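Local coordinates for LpxE (Aquifex aeolicus, PDB 6EBU), which probably removes the 1-phosphate group of lipid A, as a membrane-embedded phosphatase of the PAP2 superfamily, at residues V32-F37 against I139-I144; L66-E71 against A113-T118; V119-E124 against I131-A136. The protein carries 1 engineered substitution. One frame throughout, in Å; residues are numbered along the deposited sequence.

How the interactions relate
Helices 108-121 and 126-145 follow each other in the chain and tie the three contacts together. Interaction 3 joins them where the chain turns from one to the other; interaction 2 packs helix 61-82 on the first, and interaction 1 packs helix 28-37 on the second. The centres of interactions 2 and 3 are about 11 Å apart, and interaction 1 lies about 19 Å and 18 Å from them. Interaction 1 touches the other two through carbon atoms: Ile139 CB meets Ala113 CB at 3.9 Å, and Phe37 CZ meets Tyr135 CD1 at 3.8 Å. Interaction 1 borders the sulfate, whose pocket of Arg143, Lys79, Arg86, His149 and Gly108 N is consistent with a phosphate-binding active site.

Interaction 1: V32-F37 against I139-I144; sequences VFFTHF and IGYERI. With BOG (octyl beta-D-glucopyranoside), chain D; BOG (octyl beta-D-glucopyranoside), chain F; SO4 (sulfate ion), chain B.
Phe34 lays its ring against Glu142 and Tyr141 where helix 28-37 crosses helix 126-145, the helix that brings Arg143 to the anion pocket of the PAP2 phosphatase fold. The two short segments run at 117° to each other, their axes 10.1 Å apart at the closest point, and this steep crossing leaves the contact to a few side chains. The tight part surrounds Phe34. Its CG stands anti to the carbonyl carbon (chi1 -80°), which directs the ring at the second helix and sets CD1 3.5 Å from Glu142 CB. Glu142 CA lies over one face, near the rim, in a CH-pi contact 4.2 Å from the ring centroid; Phe33 CD2 lies over the opposite face. At the far end of the ring, Phe34 CZ comes to 3.6 Å from Tyr141 CD1. The two ring planes are only 23° apart, but the rings are offset with little overlap. A second apolar touch, Phe37 CE2 on Ile139 CD1 at 3.5 Å, closes the end of helix 28-37 against its neighbour. The other side of this helix is looser: Thr35 and His36 are exposed, with Thr35 OG1 bonded back to Asp31 O. On the second helix Tyr141 is partly exposed, and its CD2 meets the detergent tail carbon C8' of the chain D octyl glucoside at 3.6 Å. Glu142, bent at chi2, runs counter to the Phe34 side chain and turns its carboxylate to Arg143, which in turn bonds the sulfate through NE and NH2, the latter 3.0 Å from sulfate O1. Arg143 NH1 donates in its own guanidinium plane to the syn lone pair of Glu142 OE1, a salt bridge of 2.8 Å.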
loop_
_atom_site.group_PDB
_atom_site.type_symbol
_atom_site.label_atom_id
_atom_site.label_comp_id
_atom_site.label_asym_id
_atom_site.label_seq_id
_atom_site.Cartn_x
_atom_site.Cartn_y
_atom_site.Cartn_z
ATOM N N VAL A 32 0.038 -9.284 -15.937
ATOM C CA VAL A 32 1.386 -9.790 -15.705
ATOM C C VAL A 32 2.210 -8.767 -14.934
ATOM O O VAL A 32 2.890 -9.105 -13.957
ATOM C CB VAL A 32 2.060 -10.167 -17.037
ATOM C CG1 VAL A 32 3.510 -10.553 -16.800
ATOM C CG2 VAL A 32 1.306 -11.304 -17.714
ATOM N N PHE A 33 2.157 -7.500 -15.357
ATOM C CA PHE A 33 2.959 -6.468 -14.709
ATOM C C PHE A 33 2.628 -6.359 -13.227
ATOM O O PHE A 33 3.527 -6.339 -12.378
ATOM C CB PHE A 33 2.753 -5.118 -15.396
ATOM C CG PHE A 33 3.366 -3.964 -14.650
ATOM C CD1 PHE A 33 4.707 -3.650 -14.816
ATOM C CD2 PHE A 33 2.608 -3.205 -13.770
ATOM C CE1 PHE A 33 5.279 -2.594 -14.125
ATOM C CE2 PHE A 33 3.174 -2.153 -13.074
ATOM C CZ PHE A 33 4.511 -1.845 -13.253
ATOM N N PHE A 34 1.338 -6.281 -12.894
ATOM C CA PHE A 34 0.953 -6.089 -11.501
ATOM C C PHE A 34 1.172 -7.349 -10.676
ATOM O O PHE A 34 1.411 -7.259 -9.468
ATOM C CB PHE A 34 -0.500 -5.629 -11.415
ATOM C CG PHE A 34 -0.679 -4.167 -11.680
ATOM C CD1 PHE A 34 0.130 -3.234 -11.054
ATOM C CD2 PHE A 34 -1.645 -3.721 -12.567
ATOM C CE1 PHE A 34 -0.026 -1.881 -11.299
ATOM C CE2 PHE A 34 -1.805 -2.371 -12.818
ATOM C CZ PHE A 34 -0.995 -1.451 -12.183
ATOM N N THR A 35 1.097 -8.524 -11.303
ATOM C CA THR A 35 1.442 -9.754 -10.601
ATOM C C THR A 35 2.927 -9.781 -10.259
ATOM O O THR A 35 3.309 -10.123 -9.135
ATOM C CB THR A 35 1.059 -10.969 -11.445
ATOM O OG1 THR A 35 -0.360 -10.983 -11.643
ATOM C CG2 THR A 35 1.479 -12.260 -10.755
ATOM N N HIS A 36 3.776 -9.415 -11.221
ATOM C CA HIS A 36 5.211 -9.352 -10.965
ATOM C C HIS A 36 5.545 -8.240 -9.978
ATOM O O HIS A 36 6.441 -8.394 -9.139
ATOM C CB HIS A 36 5.972 -9.142 -12.277
ATOM C CG HIS A 36 5.874 -10.290 -13.234
ATOM N ND1 HIS A 36 6.705 -10.418 -14.327
ATOM C CD2 HIS A 36 5.043 -11.359 -13.267
ATOM C CE1 HIS A 36 6.392 -11.518 -14.990
ATOM N NE2 HIS A 36 5.387 -12.107 -14.368
ATOM N N PHE A 37 4.824 -7.119 -10.058
ATOM C CA PHE A 37 5.125 -5.935 -9.265
ATOM C C PHE A 37 4.661 -6.047 -7.818
ATOM O O PHE A 37 5.199 -5.342 -6.958
ATOM C CB PHE A 37 4.479 -4.706 -9.916
ATOM C CG PHE A 37 5.019 -3.395 -9.423
ATOM C CD1 PHE A 37 6.204 -2.885 -9.926
ATOM C CD2 PHE A 37 4.335 -2.666 -8.465
ATOM C CE1 PHE A 37 6.699 -1.678 -9.479
ATOM C CE2 PHE A 37 4.828 -1.458 -8.014
ATOM C CZ PHE A 37 6.012 -0.964 -8.521
ATOM N N ILE A 139 1.750 0.547 -6.266
ATOM C CA ILE A 139 1.310 -0.455 -5.299
ATOM C C ILE A 139 -0.150 -0.225 -4.935
ATOM O O ILE A 139 -0.970 -1.152 -4.960
ATOM C CB ILE A 139 2.211 -0.439 -4.050
ATOM C CG1 ILE A 139 3.605 -0.965 -4.390
ATOM C CG2 ILE A 139 1.593 -1.274 -2.940
ATOM C CD1 ILE A 139 3.604 -2.393 -4.874
ATOM N N GLY A 140 -0.499 1.019 -4.599
ATOM C CA GLY A 140 -1.888 1.334 -4.306
ATOM C C GLY A 140 -2.810 1.019 -5.469
ATOM O O GLY A 140 -3.889 0.450 -5.282
ATOM N N TYR A 141 -2.393 1.375 -6.687
ATOM C CA TYR A 141 -3.186 1.031 -7.863
ATOM C C TYR A 141 -3.233 -0.477 -8.069
ATOM O O TYR A 141 -4.257 -1.021 -8.501
ATOM C CB TYR A 141 -2.619 1.727 -9.103
ATOM C CG TYR A 141 -3.555 1.729 -10.295
ATOM C CD1 TYR A 141 -3.724 0.590 -11.074
ATOM C CD2 TYR A 141 -4.270 2.870 -10.641
ATOM C CE1 TYR A 141 -4.577 0.584 -12.158
ATOM C CE2 TYR A 141 -5.128 2.874 -11.728
ATOM C CZ TYR A 141 -5.275 1.728 -12.484
ATOM O OH TYR A 141 -6.123 1.720 -13.566
ATOM N N GLU A 142 -2.135 -1.171 -7.760
ATOM C CA GLU A 142 -2.093 -2.616 -7.964
ATOM C C GLU A 142 -3.109 -3.334 -7.082
ATOM O O GLU A 142 -3.750 -4.296 -7.519
ATOM C CB GLU A 142 -0.680 -3.137 -7.699
ATOM C CG GLU A 142 -0.562 -4.644 -7.639
ATOM C CD GLU A 142 -0.312 -5.138 -6.231
ATOM O OE1 GLU A 142 -1.127 -5.934 -5.722
ATOM O OE2 GLU A 142 0.697 -4.717 -5.630
ATOM N N ARG A 143 -3.279 -2.873 -5.839
ATOM C CA ARG A 143 -4.223 -3.526 -4.936
ATOM C C ARG A 143 -5.647 -3.447 -5.474
ATOM O O ARG A 143 -6.411 -4.414 -5.374
ATOM C CB ARG A 143 -4.141 -2.902 -3.540
ATOM C CG ARG A 143 -2.748 -2.909 -2.922
ATOM C CD ARG A 143 -2.073 -4.257 -3.094
ATOM N NE ARG A 143 -2.443 -5.195 -2.039
ATOM C CZ ARG A 143 -2.337 -6.515 -2.141
ATOM N NH1 ARG A 143 -1.876 -7.059 -3.258
ATOM N NH2 ARG A 143 -2.697 -7.290 -1.126
ATOM N N ILE A 144 -6.021 -2.305 -6.052
ATOM C CA ILE A 144 -7.359 -2.166 -6.618
ATOM C C ILE A 144 -7.477 -2.970 -7.906
ATOM O O ILE A 144 -8.481 -3.652 -8.137
ATOM C CB ILE A 144 -7.693 -0.681 -6.843
ATOM C CG1 ILE A 144 -7.368 0.134 -5.591
ATOM C CG2 ILE A 144 -9.159 -0.512 -7.223
ATOM C CD1 ILE A 144 -7.554 1.615 -5.772
HETATM O O1 BOG D . -3.279 10.153 -0.736
HETATM C "C1'" BOG D . -2.717 9.642 -1.943
HETATM C "C2'" BOG D . -3.354 8.272 -2.267
HETATM C "C3'" BOG D . -2.605 7.602 -3.464
HETATM C "C4'" BOG D . -3.178 6.176 -3.687
HETATM C "C5'" BOG D . -2.935 5.739 -5.147
HETATM C "C6'" BOG D . -4.043 4.759 -5.583
HETATM C "C7'" BOG D . -4.683 5.261 -6.876
HETATM C "C8'" BOG D . -5.527 4.148 -7.498
HETATM O O1 BOG F . -0.572 -9.527 2.567
HETATM C "C1'" BOG F . 0.430 -8.833 1.825
HETATM C "C2'" BOG F . 1.025 -9.780 0.759
HETATM C "C3'" BOG F . 1.527 -8.948 -0.462
HETATM C "C4'" BOG F . 0.963 -9.546 -1.780
HETATM C "C5'" BOG F . -0.520 -9.937 -1.590
HETATM C "C6'" BOG F . -0.970 -10.854 -2.746
HETATM C "C7'" BOG F . -0.493 -12.283 -2.498
HETATM C "C8'" BOG F . -1.217 -12.861 -1.281
HETATM S S SO4 B . -2.987 -6.020 2.431
HETATM O O1 SO4 B . -2.761 -5.341 1.157
HETATM O O2 SO4 B . -3.598 -7.322 2.190
HETATM O O3 SO4 B . -3.880 -5.205 3.250
HETATM O O4 SO4 B . -1.714 -6.199 3.124
#

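Interaction 2: L66-E71 against A113-T118; sequences LAIMLE and AFTIAT. Engineered in segment 66-71: Met69 (natural residue Ile).
Thr115 lays its methyl, CG2, against Ala67 and Ile68, with Ala67 CB 3.4 Å from CG2. Ile68 CD1 meets the same methyl, 3.7 Å from Thr115 CG2; Ile68 CG1 lies anti to the carbonyl carbon (chi1 -70°), and the end of the side chain approaches Thr115 more closely than its CB does. The other branch of Thr115 faces Glu71: its OG1 lies 3.4 Å from Glu71 CG, a contact with the aliphatic stem rather than with the carboxylate. The hydroxyl takes its bond within its own helix, to Ala111 O, so this polar group is satisfied although buried. Glu71 holds CG between its backbone N and carbonyl carbon (chi1 64°), and with a further bend at chi2 its stem crosses Thr115, continuing along helix 108-121 against Ala111 and Met112. Thr115 thus meets all three partners, Ala67, Ile68 and Glu71, with its two branches dividing them. A serine in place of Thr115 would keep the hydroxyl but lose CG2, and is likely to leave Ala67 CB and Ile68 CD1 facing a gap between the helices. One turn further along, Thr118 repeats the intrahelical habit, its OG1 donating to Phe114 O at 2.7 Å. That oxygen also accepts from Thr118 N, the two donors arriving from opposite faces of the carbonyl plane. Ala67 also touches Ser168 of helix 151-170, and Phe114 packs on Ala158 and Ile162 of that helix. The axes of the short segments approach to 9.7 Å and their directions differ by 153°: a roughly antiparallel pairing of helices centred on Thr115, within the helical bundle of the PAP2 fold.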
loop_
_atom_site.group_PDB
_atom_site.type_symbol
_atom_site.label_atom_id
_atom_site.label_comp_id
_atom_site.label_asym_id
_atom_site.label_seq_id
_atom_site.Cartn_x
_atom_site.Cartn_y
_atom_site.Cartn_z
ATOM N N LEU A 66 11.376 2.560 12.569
ATOM C CA LEU A 66 10.350 3.086 13.463
ATOM C C LEU A 66 9.062 3.391 12.705
ATOM O O LEU A 66 7.962 3.180 13.226
ATOM C CB LEU A 66 10.875 4.327 14.187
ATOM C CG LEU A 66 9.873 5.382 14.661
ATOM C CD1 LEU A 66 9.070 4.850 15.841
ATOM C CD2 LEU A 66 10.596 6.668 15.047
ATOM N N ALA A 67 9.176 3.868 11.465
ATOM C CA ALA A 67 7.982 4.165 10.680
ATOM C C ALA A 67 7.236 2.894 10.303
ATOM O O ALA A 67 6.001 2.852 10.365
ATOM C CB ALA A 67 8.361 4.960 9.432
ATOM N N ILE A 68 7.966 1.848 9.909
ATOM C CA ILE A 68 7.328 0.577 9.583
ATOM C C ILE A 68 6.644 -0.001 10.813
ATOM O O ILE A 68 5.522 -0.515 10.733
ATOM C CB ILE A 68 8.356 -0.400 8.984
ATOM C CG1 ILE A 68 8.774 0.061 7.586
ATOM C CG2 ILE A 68 7.789 -1.806 8.926
ATOM C CD1 ILE A 68 7.635 0.102 6.594
ATOM N N MET A 69 7.300 0.084 11.974
ATOM C CA MET A 69 6.671 -0.356 13.214
ATOM C C MET A 69 5.387 0.415 13.482
ATOM O O MET A 69 4.371 -0.172 13.877
ATOM C CB MET A 69 7.640 -0.182 14.384
ATOM C CG MET A 69 8.564 -1.356 14.628
ATOM S SD MET A 69 9.671 -1.041 16.016
ATOM C CE MET A 69 8.504 -0.498 17.268
ATOM N N LEU A 70 5.412 1.733 13.272
ATOM C CA LEU A 70 4.223 2.548 13.503
ATOM C C LEU A 70 3.094 2.156 12.556
ATOM O O LEU A 70 1.969 1.888 12.993
ATOM C CB LEU A 70 4.563 4.032 13.348
ATOM C CG LEU A 70 5.413 4.693 14.434
ATOM C CD1 LEU A 70 5.772 6.121 14.038
ATOM C CD2 LEU A 70 4.693 4.669 15.773
ATOM N N GLU A 71 3.377 2.115 11.249
ATOM C CA GLU A 71 2.317 1.820 10.288
ATOM C C GLU A 71 1.812 0.391 10.441
ATOM O O GLU A 71 0.607 0.142 10.321
ATOM C CB GLU A 71 2.797 2.083 8.856
ATOM C CG GLU A 71 3.937 1.196 8.377
ATOM C CD GLU A 71 3.453 -0.023 7.609
ATOM O OE1 GLU A 71 2.229 -0.154 7.396
ATOM O OE2 GLU A 71 4.299 -0.857 7.226
ATOM N N ALA A 113 4.387 0.799 1.408
ATOM C CA ALA A 113 5.017 1.416 0.245
ATOM C C ALA A 113 5.115 2.928 0.404
ATOM O O ALA A 113 6.140 3.530 0.064
ATOM C CB ALA A 113 4.244 1.053 -1.024
ATOM N N PHE A 114 4.065 3.562 0.928
ATOM C CA PHE A 114 4.125 5.000 1.167
ATOM C C PHE A 114 4.992 5.336 2.372
ATOM O O PHE A 114 5.553 6.434 2.437
ATOM C CB PHE A 114 2.714 5.569 1.342
ATOM C CG PHE A 114 2.048 5.926 0.042
ATOM C CD1 PHE A 114 1.359 4.966 -0.683
ATOM C CD2 PHE A 114 2.131 7.212 -0.465
ATOM C CE1 PHE A 114 0.753 5.288 -1.886
ATOM C CE2 PHE A 114 1.528 7.541 -1.667
ATOM C CZ PHE A 114 0.838 6.577 -2.378
ATOM N N THR A 115 5.119 4.410 3.324
ATOM C CA THR A 115 6.080 4.590 4.408
ATOM C C THR A 115 7.505 4.569 3.875
ATOM O O THR A 115 8.337 5.406 4.248
ATOM C CB THR A 115 5.895 3.499 5.463
ATOM O OG1 THR A 115 4.541 3.497 5.926
ATOM C CG2 THR A 115 6.820 3.735 6.626
ATOM N N ILE A 116 7.805 3.607 3.002
ATOM C CA ILE A 116 9.119 3.544 2.372
ATOM C C ILE A 116 9.384 4.815 1.576
ATOM O O ILE A 116 10.442 5.443 1.707
ATOM C CB ILE A 116 9.220 2.288 1.486
ATOM C CG1 ILE A 116 9.173 1.025 2.347
ATOM C CG2 ILE A 116 10.477 2.332 0.627
ATOM C CD1 ILE A 116 9.010 -0.256 1.554
ATOM N N ALA A 117 8.417 5.221 0.749
ATOM C CA ALA A 117 8.624 6.383 -0.109
ATOM C C ALA A 117 8.766 7.664 0.705
ATOM O O ALA A 117 9.545 8.549 0.340
ATOM C CB ALA A 117 7.478 6.507 -1.114
ATOM N N THR A 118 8.025 7.787 1.808
ATOM C CA THR A 118 8.099 9.005 2.612
ATOM C C THR A 118 9.453 9.127 3.306
ATOM O O THR A 118 10.086 10.190 3.268
ATOM C CB THR A 118 6.961 9.030 3.636
ATOM O OG1 THR A 118 5.702 9.112 2.955
ATOM C CG2 THR A 118 7.100 10.217 4.573
#

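Interaction 3: V119-E124 against I131-A136; sequences VLSHGE and ILFLYA
Leu120 sets its CB 3.6 Å from Leu132 CD1, the apolar touch at one side of this junction between helices 108-121 and 126-145. Just before it, Val119 points away from the second helix; its side chain touches Pro63, Leu64 and Ala67 of helix 61-82, while the Leu120 side chain also packs on Leu49 and Leu53 of helix 46-56. Ser121 comes next and faces the second helix directly. With its OG anti to the carbonyl carbon (chi1 -61°), the hydroxyl enters between Leu132 and Phe133: OG stands 3.4 Å from Leu132 CD1 and 3.3 Å from Phe133 CE2, meeting the ring obliquely. Ser121 CB follows behind, 3.8 Å from Phe133 CE2, while Leu132 CD1 is shared between Leu120 and Ser121. From Ser121 the chain reverses in a type II beta turn that ends at Glu124, whose N bonds to Ser121 O at 3.2 Å. His122 and Gly123 hold the two corner positions, Gly123 with the positive phi (68°) that a type II turn has at its second corner. Lys60 bonds to His122 O and, together with Arg57, forms salt bridges to Glu124 OE2, tying the turn to the chain around the start of helix 61-82. Across the junction itself the meeting is one of carbon surfaces and a hydroxyl; the two helices are therefore joined here by shape and apolar packing, and the serine oxygen already has its hydrogen-bond partner at Ala117 O, four residues earlier, so it can lie against carbon.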
loop_
_atom_site.group_PDB
_atom_site.type_symbol
_atom_site.label_atom_id
_atom_site.label_comp_id
_atom_site.label_asym_id
_atom_site.label_seq_id
_atom_site.Cartn_x
_atom_site.Cartn_y
_atom_site.Cartn_z
ATOM N N VAL A 119 9.921 8.044 3.930
ATOM C CA VAL A 119 11.164 8.106 4.695
ATOM C C VAL A 119 12.369 8.202 3.764
ATOM O O VAL A 119 13.333 8.923 4.047
ATOM C CB VAL A 119 11.270 6.893 5.637
ATOM C CG1 VAL A 119 12.631 6.856 6.324
ATOM C CG2 VAL A 119 10.147 6.924 6.665
ATOM N N LEU A 120 12.337 7.488 2.639
ATOM C CA LEU A 120 13.503 7.457 1.765
ATOM C C LEU A 120 13.578 8.653 0.824
ATOM O O LEU A 120 14.659 8.938 0.302
ATOM C CB LEU A 120 13.528 6.155 0.961
ATOM C CG LEU A 120 13.685 4.871 1.782
ATOM C CD1 LEU A 120 14.130 3.714 0.902
ATOM C CD2 LEU A 120 14.659 5.075 2.939
ATOM N N SER A 121 12.468 9.361 0.595
ATOM C CA SER A 121 12.513 10.571 -0.220
ATOM C C SER A 121 13.071 11.771 0.534
ATOM O O SER A 121 13.470 12.750 -0.103
ATOM C CB SER A 121 11.118 10.926 -0.742
ATOM O OG SER A 121 10.595 9.896 -1.560
ATOM N N HIS A 122 13.102 11.716 1.863
ATOM C CA HIS A 122 13.483 12.875 2.659
ATOM C C HIS A 122 14.931 13.270 2.394
ATOM O O HIS A 122 15.845 12.447 2.496
ATOM C CB HIS A 122 13.282 12.576 4.144
ATOM C CG HIS A 122 13.552 13.747 5.038
ATOM N ND1 HIS A 122 14.817 14.070 5.478
ATOM C CD2 HIS A 122 12.719 14.669 5.575
ATOM C CE1 HIS A 122 14.752 15.142 6.248
ATOM N NE2 HIS A 122 13.491 15.524 6.323
ATOM N N GLY A 123 15.132 14.543 2.051
ATOM C CA GLY A 123 16.463 15.058 1.803
ATOM C C GLY A 123 17.146 14.516 0.569
ATOM O O GLY A 123 18.375 14.559 0.486
ATOM N N GLU A 124 16.389 14.010 -0.397
ATOM C CA GLU A 124 16.955 13.421 -1.599
ATOM C C GLU A 124 16.580 14.250 -2.820
ATOM O O GLU A 124 15.733 15.145 -2.764
ATOM C CB GLU A 124 16.487 11.971 -1.763
ATOM C CG GLU A 124 16.685 11.120 -0.518
ATOM C CD GLU A 124 18.139 10.752 -0.272
ATOM O OE1 GLU A 124 18.924 10.721 -1.244
ATOM O OE2 GLU A 124 18.496 10.489 0.896
ATOM N N ILE A 131 10.606 8.652 -8.272
ATOM C CA ILE A 131 10.707 7.201 -8.416
ATOM C C ILE A 131 10.009 6.502 -7.255
ATOM O O ILE A 131 9.223 5.567 -7.447
ATOM C CB ILE A 131 12.184 6.779 -8.524
ATOM C CG1 ILE A 131 12.758 7.166 -9.888
ATOM C CG2 ILE A 131 12.344 5.286 -8.263
ATOM C CD1 ILE A 131 14.268 7.078 -9.962
ATOM N N LEU A 132 10.286 6.950 -6.031
ATOM C CA LEU A 132 9.732 6.290 -4.853
ATOM C C LEU A 132 8.222 6.475 -4.764
ATOM O O LEU A 132 7.497 5.534 -4.420
ATOM C CB LEU A 132 10.412 6.824 -3.597
ATOM C CG LEU A 132 11.863 6.382 -3.429
ATOM C CD1 LEU A 132 12.530 7.166 -2.315
ATOM C CD2 LEU A 132 11.922 4.888 -3.154
ATOM N N PHE A 133 7.726 7.673 -5.071
ATOM C CA PHE A 133 6.296 7.917 -4.947
ATOM C C PHE A 133 5.502 7.396 -6.136
ATOM O O PHE A 133 4.299 7.154 -5.995
ATOM C CB PHE A 133 6.036 9.407 -4.728
ATOM C CG PHE A 133 6.137 9.815 -3.288
ATOM C CD1 PHE A 133 5.073 9.611 -2.424
ATOM C CD2 PHE A 133 7.304 10.365 -2.790
ATOM C CE1 PHE A 133 5.165 9.966 -1.093
ATOM C CE2 PHE A 133 7.402 10.723 -1.459
ATOM C CZ PHE A 133 6.332 10.522 -0.609
ATOM N N LEU A 134 6.140 7.204 -7.293
ATOM C CA LEU A 134 5.492 6.437 -8.352
ATOM C C LEU A 134 5.376 4.970 -7.959
ATOM O O LEU A 134 4.362 4.320 -8.242
ATOM C CB LEU A 134 6.259 6.574 -9.666
ATOM C CG LEU A 134 5.625 5.804 -10.828
ATOM C CD1 LEU A 134 4.362 6.506 -11.312
ATOM C CD2 LEU A 134 6.613 5.602 -11.966
ATOM N N TYR A 135 6.411 4.434 -7.308
ATOM C CA TYR A 135 6.348 3.062 -6.815
ATOM C C TYR A 135 5.214 2.901 -5.809
ATOM O O TYR A 135 4.423 1.956 -5.893
ATOM C CB TYR A 135 7.695 2.675 -6.199
ATOM C CG TYR A 135 7.595 1.741 -5.017
ATOM C CD1 TYR A 135 7.397 0.382 -5.198
ATOM C CD2 TYR A 135 7.704 2.222 -3.717
ATOM C CE1 TYR A 135 7.306 -0.477 -4.119
ATOM C CE2 TYR A 135 7.614 1.372 -2.633
ATOM C CZ TYR A 135 7.414 0.024 -2.839
ATOM O OH TYR A 135 7.321 -0.826 -1.760
ATOM N N ALA A 136 5.110 3.834 -4.859
ATOM C CA ALA A 136 4.029 3.779 -3.879
ATOM C C ALA A 136 2.666 3.888 -4.548
ATOM O O ALA A 136 1.719 3.192 -4.162
ATOM C CB ALA A 136 4.203 4.887 -2.839
#